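THUMP domain-containing protein (Pyrococcus horikoshii, PDB 1VBK) is of unproven function but, as a ThiI-like protein carrying a THUMP domain, probably binds RNA and ATP. Local coordinates at residues A[261-265]-A[266-270]; A[172-176]-A[177-181]; A[154-158]-A[159-163]. All blocks are in the same frame, centred on the assembly; numbering follows the deposited sequence.

From the N terminus, the chain meets interaction 3, where the turn between strands 150-157 and 160-164 closes a beta hairpin within the mixed sheet, in the THUMP region. Interaction 2 follows in the connection from strand 168-169 to strand 181-185, leading from that sheet to the parallel sheet of the ThiI-like part. Interaction 1 comes last, in the loop between strand 258-260 and helix 273-281. The three contacts lie in series, none nesting in or crossing another. Interactions 1 and 3 lie on opposite sides of the chain's centre, their centres about 51 Å apart; the centre of interaction 2 is about 29 Å from that of interaction 3 and about 26 Å from that of interaction 1.

Interaction 1: residues A[261-265]-A[266-270]; sequences KGLRP and NDLNS
The guanidinium of R264 has CG of N266 over one face and OD1 of D267 at its edge, near its plane. The amide of N266 stands almost upright on the guanidinium, with 87° between the two planes, and although OD1 of N266 comes within 3.2 Å of NH2 of R264, the angle is too poor for a hydrogen bond. The carboxylate of D267 is turned less, and it forms a long salt bridge from OD1 to NH2 of R264 (3.8 Å). Its other oxygen is gripped more firmly: OD2 of D267 accepts the backbone N-H of R264 at 2.7 Å, approached on the anti side and somewhat out of the carboxylate plane. A water also donates to D267 OD2 and to the carbonyl O of G262, and is bonded weakly by NE of R264.

The chain from P265 to D267 is a short 3-10 segment, in the loop that follows strand 258-260 of the parallel sheet and precedes helix 273-281. Its i to i+3 bonds run from D267 N to O of R264 (2.7 Å) and from L268 N to O of P265 (3.2 Å), while the side chain of D267 holds the R264 amide at its start.

L263 and L268 cross at about a right angle, and their CD2 methyls press together at 3.4 Å, tighter than usual contact. L263, whose chi1 of -169° sets CG beside the carbonyl carbon, also brings CD1 against CB of D267, 3.6 Å away. Both leucines pack on E274 and I275 of helix 273-281 and on I291 of helix 289-292.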
ATOM      1  N   LYS A 261      -6.973  -0.234  15.084  1.00 19.13           N
ATOM      2  CA  LYS A 261      -7.881   0.256  16.125  1.00 20.99           C
ATOM      3  C   LYS A 261      -7.522  -0.367  17.472  1.00 22.86           C
ATOM      4  O   LYS A 261      -6.967  -1.460  17.521  1.00 23.40           O
ATOM      5  CB  LYS A 261      -9.339  -0.061  15.763  1.00 21.21           C
ATOM      6  CG  LYS A 261      -9.871   0.782  14.604  1.00 22.87           C
ATOM      7  CD  LYS A 261     -11.297   0.409  14.210  1.00 24.89           C
ATOM      8  CE  LYS A 261     -12.294   0.703  15.316  1.00 29.18           C
ATOM      9  NZ  LYS A 261     -13.683   0.298  14.928  1.00 31.43           N
ATOM     10  N   GLY A 262      -7.842   0.331  18.559  1.00 24.83           N
ATOM     11  CA  GLY A 262      -7.509  -0.169  19.883  1.00 28.31           C
ATOM     12  C   GLY A 262      -8.550  -1.060  20.533  1.00 31.20           C
ATOM     13  O   GLY A 262      -8.561  -1.218  21.753  1.00 31.20           O
ATOM     14  N   LEU A 263      -9.409  -1.656  19.713  1.00 34.07           N
ATOM     15  CA  LEU A 263     -10.477  -2.528  20.187  1.00 36.57           C
ATOM     16  C   LEU A 263      -9.988  -3.710  21.029  1.00 38.13           C
ATOM     17  O   LEU A 263      -8.983  -4.350  20.709  1.00 37.68           O
ATOM     18  CB  LEU A 263     -11.270  -3.049  18.983  1.00 38.13           C
ATOM     19  CG  LEU A 263     -12.596  -3.770  19.235  1.00 39.19           C
ATOM     20  CD1 LEU A 263     -13.588  -2.810  19.868  1.00 40.70           C
ATOM     21  CD2 LEU A 263     -13.141  -4.295  17.918  1.00 39.26           C
ATOM     22  N   ARG A 264     -10.712  -3.992  22.110  1.00 40.29           N
ATOM     23  CA  ARG A 264     -10.388  -5.101  23.004  1.00 42.69           C
ATOM     24  C   ARG A 264     -11.560  -6.077  23.047  1.00 43.03           C
ATOM     25  O   ARG A 264     -12.706  -5.690  22.828  1.00 41.89           O
ATOM     26  CB  ARG A 264     -10.129  -4.601  24.426  1.00 45.43           C
ATOM     27  CG  ARG A 264      -8.942  -3.679  24.587  1.00 49.35           C
ATOM     28  CD  ARG A 264      -8.838  -3.238  26.035  1.00 51.92           C
ATOM     29  NE  ARG A 264     -10.061  -2.571  26.478  1.00 54.13           N
ATOM     30  CZ  ARG A 264     -10.336  -2.281  27.746  1.00 55.50           C
ATOM     31  NH1 ARG A 264      -9.475  -2.601  28.702  1.00 56.60           N
ATOM     32  NH2 ARG A 264     -11.468  -1.665  28.058  1.00 56.19           N
ATOM     33  N   PRO A 265     -11.285  -7.357  23.348  1.00 43.98           N
ATOM     34  CA  PRO A 265     -12.339  -8.373  23.418  1.00 44.53           C
ATOM     35  C   PRO A 265     -13.476  -7.911  24.327  1.00 44.92           C
ATOM     36  O   PRO A 265     -14.642  -8.240  24.108  1.00 44.99           O
ATOM     37  CB  PRO A 265     -11.608  -9.588  23.984  1.00 44.84           C
ATOM     38  CG  PRO A 265     -10.211  -9.411  23.469  1.00 44.90           C
ATOM     39  CD  PRO A 265      -9.974  -7.937  23.692  1.00 44.07           C
ATOM     40  N   ASN A 266     -13.115  -7.132  25.341  1.00 45.36           N
ATOM     41  CA  ASN A 266     -14.059  -6.604  26.318  1.00 46.55           C
ATOM     42  C   ASN A 266     -15.053  -5.601  25.733  1.00 45.45           C
ATOM     43  O   ASN A 266     -16.072  -5.302  26.358  1.00 45.36           O
ATOM     44  CB  ASN A 266     -13.273  -5.958  27.470  1.00 49.37           C
ATOM     45  CG  ASN A 266     -14.108  -4.992  28.292  1.00 52.50           C
ATOM     46  OD1 ASN A 266     -13.784  -3.808  28.413  1.00 54.14           O
ATOM     47  ND2 ASN A 266     -15.201  -5.494  28.860  1.00 54.71           N
ATOM     48  N   ASP A 267     -14.769  -5.096  24.537  1.00 43.86           N
ATOM     49  CA  ASP A 267     -15.644  -4.112  23.898  1.00 41.97           C
ATOM     50  C   ASP A 267     -16.586  -4.728  22.865  1.00 40.60           C
ATOM     51  O   ASP A 267     -17.425  -4.036  22.290  1.00 39.32           O
ATOM     52  CB  ASP A 267     -14.813  -3.033  23.195  1.00 43.64           C
ATOM     53  CG  ASP A 267     -13.645  -2.549  24.030  1.00 46.75           C
ATOM     54  OD1 ASP A 267     -13.862  -2.166  25.199  1.00 48.50           O
ATOM     55  OD2 ASP A 267     -12.507  -2.544  23.506  1.00 46.26           O
ATOM     56  N   LEU A 268     -16.453  -6.026  22.632  1.00 39.38           N
ATOM     57  CA  LEU A 268     -17.276  -6.691  21.628  1.00 39.08           C
ATOM     58  C   LEU A 268     -18.450  -7.492  22.172  1.00 38.24           C
ATOM     59  O   LEU A 268     -18.479  -7.850  23.347  1.00 37.30           O
ATOM     60  CB  LEU A 268     -16.390  -7.616  20.789  1.00 39.27           C
ATOM     61  CG  LEU A 268     -15.270  -6.939  19.996  1.00 39.60           C
ATOM     62  CD1 LEU A 268     -14.266  -7.975  19.522  1.00 40.15           C
ATOM     63  CD2 LEU A 268     -15.874  -6.181  18.823  1.00 39.12           C
ATOM     64  N   ASN A 269     -19.426  -7.747  21.302  1.00 38.16           N
ATOM     65  CA  ASN A 269     -20.576  -8.567  21.662  1.00 38.06           C
ATOM     66  C   ASN A 269     -20.301  -9.923  21.010  1.00 36.78           C
ATOM     67  O   ASN A 269     -19.293 -10.077  20.312  1.00 36.11           O
ATOM     68  CB  ASN A 269     -21.899  -7.968  21.145  1.00 38.66           C
ATOM     69  CG  ASN A 269     -21.847  -7.577  19.676  1.00 41.00           C
ATOM     70  OD1 ASN A 269     -21.216  -8.243  18.856  1.00 40.98           O
ATOM     71  ND2 ASN A 269     -22.537  -6.492  19.336  1.00 41.96           N
ATOM     72  N   SER A 270     -21.171 -10.901  21.234  1.00 35.12           N
ATOM     73  CA  SER A 270     -20.962 -12.232  20.667  1.00 34.09           C
ATOM     74  C   SER A 270     -20.909 -12.230  19.140  1.00 33.16           C
ATOM     75  O   SER A 270     -20.294 -13.107  18.532  1.00 32.32           O
ATOM     76  CB  SER A 270     -22.051 -13.197  21.156  1.00 33.54           C
ATOM     77  OG  SER A 270     -23.344 -12.772  20.764  1.00 34.46           O
TER
HETATM   78  O   HOH W   1     -10.253  -0.602  23.857  1.00 43.81           O

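Interaction 2: residues A[172-176]-A[177-181]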
ATOM      1  N   GLY A 172      13.743  -4.784  19.565  1.00 24.13           N
ATOM      2  CA  GLY A 172      13.528  -5.865  18.628  1.00 22.78           C
ATOM      3  C   GLY A 172      12.495  -5.385  17.626  1.00 23.50           C
ATOM      4  O   GLY A 172      12.443  -4.190  17.314  1.00 22.53           O
ATOM      5  N   GLY A 173      11.666  -6.296  17.128  1.00 22.32           N
ATOM      6  CA  GLY A 173      10.655  -5.899  16.161  1.00 22.37           C
ATOM      7  C   GLY A 173      11.248  -5.718  14.775  1.00 23.39           C
ATOM      8  O   GLY A 173      12.280  -6.314  14.453  1.00 23.82           O
ATOM      9  N   LEU A 174      10.604  -4.892  13.953  1.00 21.47           N
ATOM     10  CA  LEU A 174      11.071  -4.648  12.590  1.00 21.17           C
ATOM     11  C   LEU A 174      11.151  -3.145  12.329  1.00 20.61           C
ATOM     12  O   LEU A 174      10.389  -2.367  12.894  1.00 21.41           O
ATOM     13  CB  LEU A 174      10.122  -5.318  11.590  1.00 21.13           C
ATOM     14  CG  LEU A 174      10.010  -6.845  11.721  1.00 24.38           C
ATOM     15  CD1 LEU A 174       8.861  -7.361  10.869  1.00 24.94           C
ATOM     16  CD2 LEU A 174      11.325  -7.506  11.291  1.00 24.69           C
ATOM     17  N   PRO A 175      12.085  -2.715  11.468  1.00 20.95           N
ATOM     18  CA  PRO A 175      12.225  -1.286  11.173  1.00 19.48           C
ATOM     19  C   PRO A 175      10.936  -0.668  10.629  1.00 19.65           C
ATOM     20  O   PRO A 175      10.270  -1.255   9.780  1.00 18.61           O
ATOM     21  CB  PRO A 175      13.360  -1.251  10.148  1.00 21.46           C
ATOM     22  CG  PRO A 175      14.144  -2.504  10.444  1.00 19.66           C
ATOM     23  CD  PRO A 175      13.060  -3.510  10.706  1.00 18.54           C
ATOM     24  N   ILE A 176      10.588   0.516  11.127  1.00 19.96           N
ATOM     25  CA  ILE A 176       9.384   1.204  10.669  1.00 20.09           C
ATOM     26  C   ILE A 176       9.508   1.439   9.166  1.00 20.55           C
ATOM     27  O   ILE A 176      10.499   1.995   8.696  1.00 18.14           O
ATOM     28  CB  ILE A 176       9.212   2.565  11.388  1.00 20.40           C
ATOM     29  CG1 ILE A 176       8.907   2.325  12.872  1.00 21.02           C
ATOM     30  CG2 ILE A 176       8.095   3.379  10.729  1.00 21.99           C
ATOM     31  CD1 ILE A 176       8.646   3.580  13.667  1.00 19.19           C
ATOM     32  N   GLY A 177       8.502   1.003   8.416  1.00 21.33           N
ATOM     33  CA  GLY A 177       8.536   1.181   6.976  1.00 22.32           C
ATOM     34  C   GLY A 177       8.783  -0.093   6.184  1.00 23.07           C
ATOM     35  O   GLY A 177       8.466  -0.152   4.998  1.00 25.02           O
ATOM     36  N   THR A 178       9.343  -1.115   6.826  1.00 22.11           N
ATOM     37  CA  THR A 178       9.619  -2.369   6.133  1.00 21.86           C
ATOM     38  C   THR A 178       8.368  -3.213   5.919  1.00 23.21           C
ATOM     39  O   THR A 178       8.363  -4.122   5.088  1.00 23.80           O
ATOM     40  CB  THR A 178      10.650  -3.230   6.903  1.00 22.63           C
ATOM     41  OG1 THR A 178      10.165  -3.491   8.227  1.00 22.78           O
ATOM     42  CG2 THR A 178      11.987  -2.518   6.978  1.00 19.49           C
ATOM     43  N   GLU A 179       7.303  -2.916   6.658  1.00 23.84           N
ATOM     44  CA  GLU A 179       6.074  -3.687   6.517  1.00 26.39           C
ATOM     45  C   GLU A 179       4.857  -2.882   6.066  1.00 27.10           C
ATOM     46  O   GLU A 179       3.727  -3.215   6.414  1.00 29.80           O
ATOM     47  CB  GLU A 179       5.755  -4.416   7.824  1.00 25.04           C
ATOM     48  CG  GLU A 179       6.780  -5.482   8.231  1.00 28.11           C
ATOM     49  CD  GLU A 179       6.911  -6.619   7.221  1.00 30.82           C
ATOM     50  OE1 GLU A 179       5.873  -7.092   6.704  1.00 30.67           O
ATOM     51  OE2 GLU A 179       8.053  -7.052   6.955  1.00 31.81           O
ATOM     52  N   GLY A 180       5.086  -1.822   5.299  1.00 27.21           N
ATOM     53  CA  GLY A 180       3.973  -1.034   4.796  1.00 27.65           C
ATOM     54  C   GLY A 180       3.498   0.136   5.638  1.00 28.30           C
ATOM     55  O   GLY A 180       4.083   0.468   6.673  1.00 26.56           O
ATOM     56  N   ARG A 181       2.411   0.756   5.181  1.00 25.17           N
ATOM     57  CA  ARG A 181       1.834   1.913   5.851  1.00 24.16           C
ATOM     58  C   ARG A 181       0.353   1.729   6.173  1.00 22.30           C
ATOM     59  O   ARG A 181      -0.421   1.248   5.347  1.00 20.03           O
ATOM     60  CB  ARG A 181       2.022   3.152   4.971  1.00 26.17           C
ATOM     61  CG  ARG A 181       1.134   4.331   5.326  1.00 25.19           C
ATOM     62  CD  ARG A 181       1.277   5.426   4.288  1.00 26.63           C
ATOM     63  NE  ARG A 181       2.590   6.057   4.363  1.00 26.58           N
ATOM     64  CZ  ARG A 181       3.110   6.827   3.414  1.00 23.95           C
ATOM     65  NH1 ARG A 181       2.435   7.063   2.298  1.00 22.53           N
ATOM     66  NH2 ARG A 181       4.301   7.382   3.596  1.00 23.32           N
TER
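From P175 to T178 the backbone makes a type II beta turn, closed by the bond from T178 N to P175 O (3.1 Å) and overlapped by a type I turn from G177 to G180. G177 takes the third position of the first turn with a phi of 108°, where a CB would collide with the carbonyl O of I176. The two turns wind the chain through a loop, after which it runs on much as before into strand 181-185 of the parallel sheet.

T178 reinforces the first turn with its side chain. Its OG1 lies between the backbone N and the carbonyl carbon (chi1 58°), which points the hydroxyl back at P175 O, to which it donates at 2.7 Å. The hydroxyl lies in the carbonyl plane, on a lone pair, whereas the amide N comes in tilted 34° from that plane. CG2 of T178, on the other branch, rests 3.7 Å from CB of P175. A valine here, with no hydroxyl, would probably leave P175 O held by the turn amide alone and put a methyl where the carbonyl now has a donor.

Further along, CG of E179 lies 3.8 Å from CD1 of L174, and the bend beyond it, at chi2, turns the carboxylate, whose OE2 accepts a bond from the backbone N of R16. L174 and P175 lean on F22 of helix 19-36, and T178 on I25.

With two donors of a single residue converging on one carbonyl, the P175 peptide is likely to be restrained in rotation, and the buried hydroxyl of T178 has its hydrogen committed.

Interaction 3: residues A[154-158]-A[159-163]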
ATOM      1  N   ILE A 154      34.257  -8.076  21.980  1.00 15.32           N
ATOM      2  CA  ILE A 154      35.193  -7.731  20.918  1.00 17.34           C
ATOM      3  C   ILE A 154      34.685  -8.225  19.570  1.00 18.72           C
ATOM      4  O   ILE A 154      34.467  -9.419  19.382  1.00 20.10           O
ATOM      5  CB  ILE A 154      36.584  -8.366  21.176  1.00 19.31           C
ATOM      6  CG1 ILE A 154      37.110  -7.935  22.549  1.00 19.70           C
ATOM      7  CG2 ILE A 154      37.560  -7.970  20.065  1.00 20.27           C
ATOM      8  CD1 ILE A 154      38.413  -8.621  22.961  1.00 17.17           C
ATOM      9  N   GLU A 155      34.484  -7.300  18.638  1.00 17.65           N
ATOM     10  CA  GLU A 155      34.030  -7.661  17.308  1.00 16.69           C
ATOM     11  C   GLU A 155      35.085  -7.195  16.318  1.00 17.55           C
ATOM     12  O   GLU A 155      35.478  -6.028  16.319  1.00 19.67           O
ATOM     13  CB  GLU A 155      32.673  -7.010  17.012  1.00 19.21           C
ATOM     14  CG  GLU A 155      31.539  -7.594  17.853  1.00 21.51           C
ATOM     15  CD  GLU A 155      30.169  -7.083  17.451  1.00 23.23           C
ATOM     16  OE1 GLU A 155      30.001  -6.671  16.285  1.00 22.46           O
ATOM     17  OE2 GLU A 155      29.256  -7.114  18.303  1.00 24.54           O
ATOM     18  N   ILE A 156      35.563  -8.116  15.487  1.00 17.82           N
ATOM     19  CA  ILE A 156      36.584  -7.781  14.502  1.00 19.76           C
ATOM     20  C   ILE A 156      35.983  -7.827  13.105  1.00 19.89           C
ATOM     21  O   ILE A 156      35.354  -8.807  12.714  1.00 19.87           O
ATOM     22  CB  ILE A 156      37.777  -8.748  14.592  1.00 20.15           C
ATOM     23  CG1 ILE A 156      38.278  -8.796  16.038  1.00 19.88           C
ATOM     24  CG2 ILE A 156      38.899  -8.281  13.660  1.00 21.56           C
ATOM     25  CD1 ILE A 156      39.443  -9.728  16.258  1.00 22.37           C
ATOM     26  N   MET A 157      36.188  -6.758  12.353  1.00 21.47           N
ATOM     27  CA  MET A 157      35.621  -6.668  11.021  1.00 23.03           C
ATOM     28  C   MET A 157      36.506  -5.822  10.120  1.00 21.26           C
ATOM     29  O   MET A 157      36.790  -4.664  10.426  1.00 20.19           O
ATOM     30  CB  MET A 157      34.217  -6.062  11.133  1.00 24.45           C
ATOM     31  CG  MET A 157      33.489  -5.818   9.831  1.00 28.98           C
ATOM     32  SD  MET A 157      31.755  -5.407  10.158  1.00 33.12           S
ATOM     33  CE  MET A 157      31.903  -3.742  10.816  1.00 31.65           C
ATOM     34  N   GLN A 158      36.951  -6.419   9.017  1.00 21.41           N
ATOM     35  CA  GLN A 158      37.798  -5.732   8.051  1.00 22.26           C
ATOM     36  C   GLN A 158      38.954  -4.945   8.662  1.00 21.52           C
ATOM     37  O   GLN A 158      39.067  -3.739   8.453  1.00 20.89           O
ATOM     38  CB  GLN A 158      36.943  -4.794   7.188  1.00 25.45           C
ATOM     39  CG  GLN A 158      35.826  -5.496   6.447  1.00 29.96           C
ATOM     40  CD  GLN A 158      35.034  -4.564   5.537  1.00 34.79           C
ATOM     41  OE1 GLN A 158      34.003  -4.949   4.994  1.00 37.73           O
ATOM     42  NE2 GLN A 158      35.518  -3.338   5.365  1.00 35.11           N
ATOM     43  N   GLY A 159      39.805  -5.625   9.426  1.00 20.05           N
ATOM     44  CA  GLY A 159      40.961  -4.968  10.022  1.00 22.19           C
ATOM     45  C   GLY A 159      40.736  -4.027  11.194  1.00 21.58           C
ATOM     46  O   GLY A 159      41.688  -3.408  11.683  1.00 21.05           O
ATOM     47  N   LYS A 160      39.492  -3.901  11.643  1.00 21.32           N
ATOM     48  CA  LYS A 160      39.183  -3.033  12.773  1.00 21.38           C
ATOM     49  C   LYS A 160      38.595  -3.869  13.900  1.00 20.27           C
ATOM     50  O   LYS A 160      37.872  -4.834  13.653  1.00 20.30           O
ATOM     51  CB  LYS A 160      38.154  -1.964  12.384  1.00 23.15           C
ATOM     52  CG  LYS A 160      38.560  -1.053  11.231  1.00 27.65           C
ATOM     53  CD  LYS A 160      39.739  -0.172  11.593  1.00 29.89           C
ATOM     54  CE  LYS A 160      40.059   0.790  10.459  1.00 33.57           C
ATOM     55  NZ  LYS A 160      41.252   1.620  10.766  1.00 37.15           N
ATOM     56  N   ALA A 161      38.918  -3.500  15.136  1.00 20.11           N
ATOM     57  CA  ALA A 161      38.384  -4.194  16.303  1.00 18.92           C
ATOM     58  C   ALA A 161      37.484  -3.204  17.039  1.00 18.08           C
ATOM     59  O   ALA A 161      37.857  -2.050  17.246  1.00 18.76           O
ATOM     60  CB  ALA A 161      39.518  -4.656  17.223  1.00 19.21           C
ATOM     61  N   TYR A 162      36.297  -3.658  17.419  1.00 18.51           N
ATOM     62  CA  TYR A 162      35.336  -2.824  18.135  1.00 16.03           C
ATOM     63  C   TYR A 162      35.210  -3.425  19.524  1.00 17.27           C
ATOM     64  O   TYR A 162      34.705  -4.528  19.685  1.00 16.83           O
ATOM     65  CB  TYR A 162      33.994  -2.849  17.404  1.00 17.07           C
ATOM     66  CG  TYR A 162      34.095  -2.316  15.993  1.00 18.24           C
ATOM     67  CD1 TYR A 162      34.038  -0.946  15.740  1.00 19.52           C
ATOM     68  CD2 TYR A 162      34.304  -3.176  14.918  1.00 19.22           C
ATOM     69  CE1 TYR A 162      34.188  -0.443  14.445  1.00 21.39           C
ATOM     70  CE2 TYR A 162      34.459  -2.684  13.615  1.00 21.23           C
ATOM     71  CZ  TYR A 162      34.400  -1.318  13.389  1.00 21.87           C
ATOM     72  OH  TYR A 162      34.565  -0.825  12.113  1.00 22.46           O
ATOM     73  N   ILE A 163      35.672  -2.683  20.521  1.00 17.11           N
ATOM     74  CA  ILE A 163      35.668  -3.163  21.895  1.00 18.31           C
ATOM     75  C   ILE A 163      34.651  -2.447  22.767  1.00 17.13           C
ATOM     76  O   ILE A 163      34.599  -1.220  22.792  1.00 15.72           O
ATOM     77  CB  ILE A 163      37.081  -3.010  22.475  1.00 18.71           C
ATOM     78  CG1 ILE A 163      38.070  -3.735  21.550  1.00 21.67           C
ATOM     79  CG2 ILE A 163      37.140  -3.556  23.892  1.00 19.39           C
ATOM     80  CD1 ILE A 163      39.513  -3.650  21.991  1.00 24.27           C
TER
HETATM   81  O   HOH W   2      35.348  -2.367  10.060  1.00 25.60           O
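Y162 lies across from E155 in a beta hairpin of strands 150-157 and 160-164, closed by a type I' turn over Q158 and G159, within the THUMP domain. From its root, the tyrosine first runs beside a carbonyl: its CB is 3.7 Å from E155 O, and CD2 comes closer, at 3.4 Å, with that oxygen at the ring edge, near its plane. The torsion that sets CG anti to the carbonyl carbon (chi1 -61°) swings the ring along the hairpin toward the turn. There CE2 meets CE of M157 at 3.9 Å in an oblique approach. M157 CG is anti to its own backbone N, and its chain folds at the thioether (chi3 73°), returning the methyl to the tyrosine.

Four backbone bonds tie the strands. E155 and Y162 are a hydrogen-bonded pair, with E155 O taking Y162 N at 2.7 Å. M157 and K160, the pair flanking the turn, exchange two more bonds. Both turn residues have positive phi, as a type I' turn requires.

On the face that carries E155, M157, K160 and Y162, the charged ends find partners beyond the hairpin: E155 forms salt bridges with R7 and R50, K160 with E81. The other face carries I154, I156, A161 and I163; here I154 and A161 touch I87 of helix 84-102, and I154 and I156 touch I127 of helix 124-138.

At the tip of the tyrosine, OH lies 2.7 Å from a water in the plane of the ring, and that same water donates to the carbonyl O of M157, also at 2.7 Å.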